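Local coordinates for protein aromatic amino acid aminotransferase I (Candida albicans WO-1, PDB 6HNU) that probably transfers amino groups from aromatic amino acids to 2-oxoglutarate, using pyridoxal 5'-phosphate as cofactor, at residues B[137-151]-B[320-332]. Sequence-based numbering, arbitrary orientation.
With PLP (pyridoxal-5'-phosphate), chain I.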
loop_
_atom_site.group_PDB
_atom_site.type_symbol
_atom_site.label_atom_id
_atom_site.label_comp_id
_atom_site.label_asym_id
_atom_site.label_seq_id
_atom_site.Cartn_x
_atom_site.Cartn_y
_atom_site.Cartn_z
ATOM N N VAL B 137 0.832 -7.891 -8.979
ATOM C CA VAL B 137 1.087 -6.455 -8.760
ATOM C C VAL B 137 1.583 -6.241 -7.327
ATOM O O VAL B 137 1.294 -7.049 -6.394
ATOM C CB VAL B 137 -0.144 -5.618 -9.114
ATOM C CG1 VAL B 137 -0.452 -5.767 -10.579
ATOM C CG2 VAL B 137 -1.345 -5.945 -8.229
ATOM N N SER B 138 2.366 -5.183 -7.180
ATOM C CA SER B 138 2.763 -4.581 -5.890
ATOM C C SER B 138 2.481 -3.089 -5.961
ATOM O O SER B 138 2.208 -2.571 -7.068
ATOM C CB SER B 138 4.213 -4.830 -5.620
ATOM O OG SER B 138 5.005 -3.961 -6.412
ATOM N N VAL B 139 2.583 -2.403 -4.825
ATOM C CA VAL B 139 2.533 -0.913 -4.826
ATOM C C VAL B 139 3.953 -0.362 -4.727
ATOM O O VAL B 139 4.148 0.786 -4.227
ATOM C CB VAL B 139 1.566 -0.398 -3.739
ATOM C CG1 VAL B 139 0.168 -0.910 -4.012
ATOM C CG2 VAL B 139 1.976 -0.796 -2.340
ATOM N N GLY B 140 4.893 -1.086 -5.310
ATOM C CA GLY B 140 6.316 -0.736 -5.322
ATOM C C GLY B 140 7.162 -1.688 -4.520
ATOM O O GLY B 140 6.617 -2.513 -3.763
ATOM N N ASN B 141 8.475 -1.572 -4.700
ATOM C CA ASN B 141 9.444 -2.506 -4.111
ATOM C C ASN B 141 9.489 -2.325 -2.583
ATOM O O ASN B 141 9.828 -3.310 -1.899
ATOM C CB ASN B 141 10.805 -2.363 -4.790
ATOM C CG ASN B 141 10.919 -3.046 -6.132
ATOM O OD1 ASN B 141 9.911 -3.468 -6.739
ATOM N ND2 ASN B 141 12.147 -3.127 -6.617
ATOM N N THR B 142 9.194 -1.131 -2.065
ATOM C CA THR B 142 9.134 -0.882 -0.608
ATOM C C THR B 142 8.130 -1.868 0.010
ATOM O O THR B 142 8.491 -2.656 0.901
ATOM C CB THR B 142 8.774 0.579 -0.302
ATOM O OG1 THR B 142 9.703 1.390 -1.036
ATOM C CG2 THR B 142 8.863 0.842 1.191
ATOM N N GLU B 143 6.915 -1.842 -0.501
ATOM C CA GLU B 143 5.825 -2.736 -0.026
ATOM C C GLU B 143 6.224 -4.175 -0.349
ATOM O O GLU B 143 6.126 -5.026 0.579
ATOM C CB GLU B 143 4.491 -2.414 -0.685
ATOM C CG GLU B 143 3.448 -3.477 -0.371
ATOM C CD GLU B 143 3.340 -4.580 -1.396
ATOM O OE1 GLU B 143 3.011 -4.256 -2.563
ATOM O OE2 GLU B 143 3.502 -5.775 -1.031
ATOM N N ALA B 144 6.688 -4.455 -1.579
ATOM C CA ALA B 144 6.984 -5.853 -1.970
ATOM C C ALA B 144 8.020 -6.446 -1.001
ATOM O O ALA B 144 7.866 -7.590 -0.627
ATOM C CB ALA B 144 7.412 -5.949 -3.411
ATOM N N TRP B 145 9.008 -5.659 -0.549
ATOM C CA TRP B 145 10.028 -6.113 0.424
ATOM C C TRP B 145 9.384 -6.388 1.795
ATOM O O TRP B 145 9.635 -7.471 2.428
ATOM C CB TRP B 145 11.163 -5.083 0.492
ATOM C CG TRP B 145 12.096 -5.384 1.613
ATOM C CD1 TRP B 145 12.369 -4.590 2.685
ATOM C CD2 TRP B 145 12.880 -6.582 1.779
ATOM N NE1 TRP B 145 13.237 -5.224 3.538
ATOM C CE2 TRP B 145 13.596 -6.427 2.995
ATOM C CE3 TRP B 145 13.003 -7.787 1.064
ATOM C CZ2 TRP B 145 14.427 -7.415 3.499
ATOM C CZ3 TRP B 145 13.857 -8.752 1.556
ATOM C CH2 TRP B 145 14.562 -8.553 2.747
ATOM N N ASP B 146 8.540 -5.483 2.273
ATOM C CA ASP B 146 7.827 -5.672 3.557
ATOM C C ASP B 146 7.050 -6.982 3.477
ATOM O O ASP B 146 7.203 -7.823 4.406
ATOM C CB ASP B 146 6.943 -4.473 3.879
ATOM C CG ASP B 146 6.293 -4.583 5.252
ATOM O OD1 ASP B 146 7.022 -4.612 6.225
ATOM O OD2 ASP B 146 5.087 -4.553 5.316
ATOM N N SER B 147 6.346 -7.189 2.370
ATOM C CA SER B 147 5.521 -8.409 2.113
ATOM C C SER B 147 6.387 -9.652 1.989
ATOM O O SER B 147 5.926 -10.714 2.484
ATOM C CB SER B 147 4.618 -8.260 0.913
ATOM O OG SER B 147 3.741 -7.160 1.125
ATOM N N THR B 148 7.595 -9.550 1.399
ATOM C CA THR B 148 8.562 -10.674 1.306
ATOM C C THR B 148 8.934 -11.143 2.719
ATOM O O THR B 148 8.913 -12.358 2.979
ATOM C CB THR B 148 9.796 -10.268 0.492
ATOM O OG1 THR B 148 9.325 -9.883 -0.813
ATOM C CG2 THR B 148 10.839 -11.359 0.450
ATOM N N LEU B 149 9.321 -10.219 3.584
ATOM C CA LEU B 149 9.702 -10.562 4.969
ATOM C C LEU B 149 8.493 -11.208 5.655
ATOM O O LEU B 149 8.668 -12.220 6.353
ATOM C CB LEU B 149 10.122 -9.283 5.685
ATOM C CG LEU B 149 11.501 -8.729 5.334
ATOM C CD1 LEU B 149 11.583 -7.285 5.749
ATOM C CD2 LEU B 149 12.581 -9.548 6.006
ATOM N N ARG B 150 7.271 -10.751 5.368
ATOM C CA ARG B 150 6.088 -11.338 6.069
ATOM C C ARG B 150 5.738 -12.733 5.552
ATOM O O ARG B 150 5.043 -13.450 6.305
ATOM C CB ARG B 150 4.883 -10.394 6.020
ATOM C CG ARG B 150 5.141 -9.070 6.711
ATOM C CD ARG B 150 4.086 -8.015 6.415
ATOM N NE ARG B 150 2.940 -8.220 7.268
ATOM C CZ ARG B 150 1.839 -7.464 7.288
ATOM N NH1 ARG B 150 0.903 -7.732 8.163
ATOM N NH2 ARG B 150 1.686 -6.450 6.449
ATOM N N THR B 151 6.116 -13.069 4.321
ATOM C CA THR B 151 5.810 -14.338 3.628
ATOM C C THR B 151 6.845 -15.405 4.019
ATOM O O THR B 151 6.428 -16.540 4.244
ATOM C CB THR B 151 5.758 -14.090 2.123
ATOM O OG1 THR B 151 4.722 -13.122 1.931
ATOM C CG2 THR B 151 5.546 -15.345 1.311
ATOM N N ARG B 320 0.679 -16.865 -1.771
ATOM C CA ARG B 320 0.806 -16.416 -0.369
ATOM C C ARG B 320 0.980 -14.884 -0.294
ATOM O O ARG B 320 0.427 -14.272 0.637
ATOM C CB ARG B 320 1.950 -17.139 0.339
ATOM C CG ARG B 320 1.712 -18.629 0.512
ATOM C CD ARG B 320 0.655 -18.954 1.556
ATOM N NE ARG B 320 -0.700 -19.067 1.012
ATOM C CZ ARG B 320 -1.800 -19.257 1.738
ATOM N NH1 ARG B 320 -2.959 -19.409 1.116
ATOM N NH2 ARG B 320 -1.749 -19.332 3.065
ATOM N N TYR B 321 1.739 -14.280 -1.195
ATOM C CA TYR B 321 1.760 -12.803 -1.296
ATOM C C TYR B 321 0.338 -12.264 -1.540
ATOM O O TYR B 321 0.005 -11.233 -0.967
ATOM C CB TYR B 321 2.662 -12.317 -2.421
ATOM C CG TYR B 321 4.138 -12.293 -2.141
ATOM C CD1 TYR B 321 4.925 -13.422 -2.358
ATOM C CD2 TYR B 321 4.779 -11.112 -1.829
ATOM C CE1 TYR B 321 6.307 -13.385 -2.209
ATOM C CE2 TYR B 321 6.160 -11.063 -1.648
ATOM C CZ TYR B 321 6.929 -12.198 -1.853
ATOM O OH TYR B 321 8.295 -12.152 -1.740
ATOM N N VAL B 322 -0.456 -12.875 -2.426
ATOM C CA VAL B 322 -1.819 -12.367 -2.748
ATOM C C VAL B 322 -2.688 -12.411 -1.479
ATOM O O VAL B 322 -3.309 -11.399 -1.137
ATOM C CB VAL B 322 -2.432 -13.148 -3.923
ATOM C CG1 VAL B 322 -3.881 -12.730 -4.118
ATOM C CG2 VAL B 322 -1.627 -12.948 -5.205
ATOM N N ARG B 323 -2.647 -13.498 -0.715
ATOM C CA ARG B 323 -3.386 -13.601 0.573
ATOM C C ARG B 323 -2.980 -12.444 1.485
ATOM O O ARG B 323 -3.850 -11.805 2.085
ATOM C CB ARG B 323 -3.084 -14.944 1.232
ATOM C CG ARG B 323 -3.540 -16.125 0.388
ATOM C CD ARG B 323 -5.064 -16.218 0.288
ATOM N NE ARG B 323 -5.694 -15.475 -0.804
ATOM C CZ ARG B 323 -5.789 -15.853 -2.078
ATOM N NH1 ARG B 323 -5.244 -16.974 -2.518
ATOM N NH2 ARG B 323 -6.438 -15.079 -2.937
ATOM N N LEU B 324 -1.691 -12.163 1.600
ATOM C CA LEU B 324 -1.223 -11.057 2.460
ATOM C C LEU B 324 -1.712 -9.728 1.886
ATOM O O LEU B 324 -2.286 -8.919 2.667
ATOM C CB LEU B 324 0.296 -11.075 2.569
ATOM C CG LEU B 324 0.922 -9.888 3.293
ATOM C CD1 LEU B 324 0.394 -9.731 4.708
ATOM C CD2 LEU B 324 2.436 -10.059 3.323
ATOM N N HIS B 325 -1.555 -9.519 0.584
ATOM C CA HIS B 325 -1.998 -8.260 -0.073
ATOM C C HIS B 325 -3.487 -7.976 0.197
ATOM O O HIS B 325 -3.817 -6.817 0.424
ATOM C CB HIS B 325 -1.700 -8.297 -1.559
ATOM C CG HIS B 325 -0.285 -7.994 -1.904
ATOM N ND1 HIS B 325 0.166 -8.152 -3.181
ATOM C CD2 HIS B 325 0.742 -7.474 -1.203
ATOM C CE1 HIS B 325 1.423 -7.757 -3.249
ATOM N NE2 HIS B 325 1.808 -7.354 -2.079
ATOM N N GLU B 326 -4.361 -9.001 0.140
ATOM C CA GLU B 326 -5.812 -8.893 0.416
ATOM C C GLU B 326 -6.105 -8.161 1.723
ATOM O O GLU B 326 -7.052 -7.387 1.718
ATOM C CB GLU B 326 -6.489 -10.266 0.436
ATOM C CG GLU B 326 -6.763 -10.677 -0.972
ATOM C CD GLU B 326 -7.084 -12.145 -1.186
ATOM O OE1 GLU B 326 -6.957 -12.948 -0.233
ATOM O OE2 GLU B 326 -7.433 -12.470 -2.343
ATOM N N VAL B 327 -5.318 -8.377 2.771
ATOM C CA VAL B 327 -5.574 -7.782 4.117
ATOM C C VAL B 327 -4.511 -6.753 4.516
ATOM O O VAL B 327 -4.516 -6.326 5.684
ATOM C CB VAL B 327 -5.693 -8.902 5.158
ATOM C CG1 VAL B 327 -6.866 -9.802 4.804
ATOM C CG2 VAL B 327 -4.406 -9.703 5.292
ATOM N N SER B 328 -3.637 -6.345 3.599
ATOM C CA SER B 328 -2.626 -5.279 3.839
ATOM C C SER B 328 -2.904 -4.140 2.840
ATOM O O SER B 328 -3.866 -3.353 3.085
ATOM C CB SER B 328 -1.224 -5.849 3.831
ATOM O OG SER B 328 -0.832 -6.337 2.558
ATOM N N VAL B 329 -2.344 -4.169 1.649
ATOM C CA VAL B 329 -2.468 -3.004 0.725
ATOM C C VAL B 329 -3.691 -3.103 -0.180
ATOM O O VAL B 329 -4.063 -2.039 -0.719
ATOM C CB VAL B 329 -1.184 -2.753 -0.080
ATOM C CG1 VAL B 329 -0.081 -2.324 0.857
ATOM C CG2 VAL B 329 -0.769 -3.954 -0.903
ATOM N N GLN B 330 -4.241 -4.302 -0.385
ATOM C CA GLN B 330 -5.466 -4.596 -1.158
ATOM C C GLN B 330 -5.136 -4.602 -2.663
ATOM O O GLN B 330 -5.219 -5.684 -3.321
ATOM C CB GLN B 330 -6.539 -3.617 -0.685
ATOM C CG GLN B 330 -7.910 -4.247 -0.559
ATOM C CD GLN B 330 -8.598 -4.262 -1.894
ATOM O OE1 GLN B 330 -8.388 -3.371 -2.722
ATOM N NE2 GLN B 330 -9.401 -5.282 -2.119
ATOM N N ASN B 331 -4.699 -3.462 -3.209
ATOM C CA ASN B 331 -4.413 -3.330 -4.649
ATOM C C ASN B 331 -3.750 -1.989 -4.876
ATOM O O ASN B 331 -3.941 -1.110 -4.068
ATOM C CB ASN B 331 -5.693 -3.401 -5.486
ATOM C CG ASN B 331 -5.846 -4.755 -6.142
ATOM O OD1 ASN B 331 -4.845 -5.350 -6.565
ATOM N ND2 ASN B 331 -7.083 -5.231 -6.258
ATOM N N PRO B 332 -2.964 -1.806 -5.954
ATOM C CA PRO B 332 -2.505 -0.478 -6.327
ATOM C C PRO B 332 -3.682 0.424 -6.671
ATOM O O PRO B 332 -4.773 -0.097 -7.026
ATOM C CB PRO B 332 -1.693 -0.733 -7.608
ATOM C CG PRO B 332 -1.336 -2.192 -7.537
ATOM C CD PRO B 332 -2.547 -2.830 -6.917
HETATM N N1 PLP I . 14.647 -0.976 -3.123
HETATM C C2 PLP I . 15.838 -0.377 -3.192
HETATM C C2A PLP I . 17.063 -1.195 -2.980
HETATM C C3 PLP I . 15.948 0.988 -3.450
HETATM O O3 PLP I . 17.195 1.551 -3.438
HETATM C C4 PLP I . 14.771 1.745 -3.623
HETATM C C4A PLP I . 14.862 3.183 -3.863
HETATM C C5 PLP I . 13.531 1.092 -3.586
HETATM C C6 PLP I . 13.522 -0.251 -3.308
HETATM C C5A PLP I . 12.231 1.851 -3.689
HETATM O O4P PLP I . 11.320 1.196 -4.614
HETATM P P PLP I . 9.857 1.641 -4.852
HETATM O O1P PLP I . 9.466 0.728 -5.991
HETATM O O2P PLP I . 9.904 3.150 -5.224
HETATM O O3P PLP I . 9.081 1.396 -3.560
HETATM O O HOH W 1 -0.705 -8.707 -5.616
HETATM O O HOH W 2 2.226 -14.269 2.791
#
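Glu143 and His325 make the central polar link between helix 141-151, whose N-terminal end receives the cofactor phosphate in this fold-type I aminotransferase, and helix 320-327, which follows the last strand of the large sheet. His325 NE2 donates to Glu143 OE2 at 2.5 Å with a bent N-H...O angle of 142°; the oxygen is met on its syn side but well out of the carboxylate plane, and carboxylate and ring stand nearly perpendicular. Ser147 OG donates to the anti lone pair of the same oxygen, while Glu143 OE1 takes the backbone N of Val139 at 3.0 Å. Three bonds thus fix a buried carboxylate; the one from Val139 ties the phosphate loop to its helix; a positive charge on the imidazole would probably stabilise the carboxylate. With CG anti to the backbone N (chi1 170°) and a bend at chi2, Glu143 turns back toward that loop. There Gly140 precedes the helix, and Asn141 N and Thr142 N and OG1 bind the phosphate of pyridoxal-5'-phosphate.

Farther along, the ring of Tyr321 is a knob in the hole formed by Ala144, Ser147, Thr148 and Thr151. Its OH donates to Thr148 OG1 (2.7 Å), which lies at the ring edge and itself donates a hydrogen bond to Ala144 O; Thr151 OG1 sits over one face.

Apolar contacts flank these bonds. Leu324 CD2 packs on Ser147 and Arg150 CB, and CD1 lies 3.7 Å above the centre of the Arg150 guanidinium, whose NH2 bridges to Asp146 of the second subunit. Val139 CG2 meets Val329 CG1 tip to tip, and Pro332 CD touches Val137 CG2 at 3.6 Å.

Water completes the join: one molecule bridges Thr151 OG1 and Arg320 O, and another, in the plane of the His325 ring, lies 2.6 Å from ND1 and donates to Val137 O.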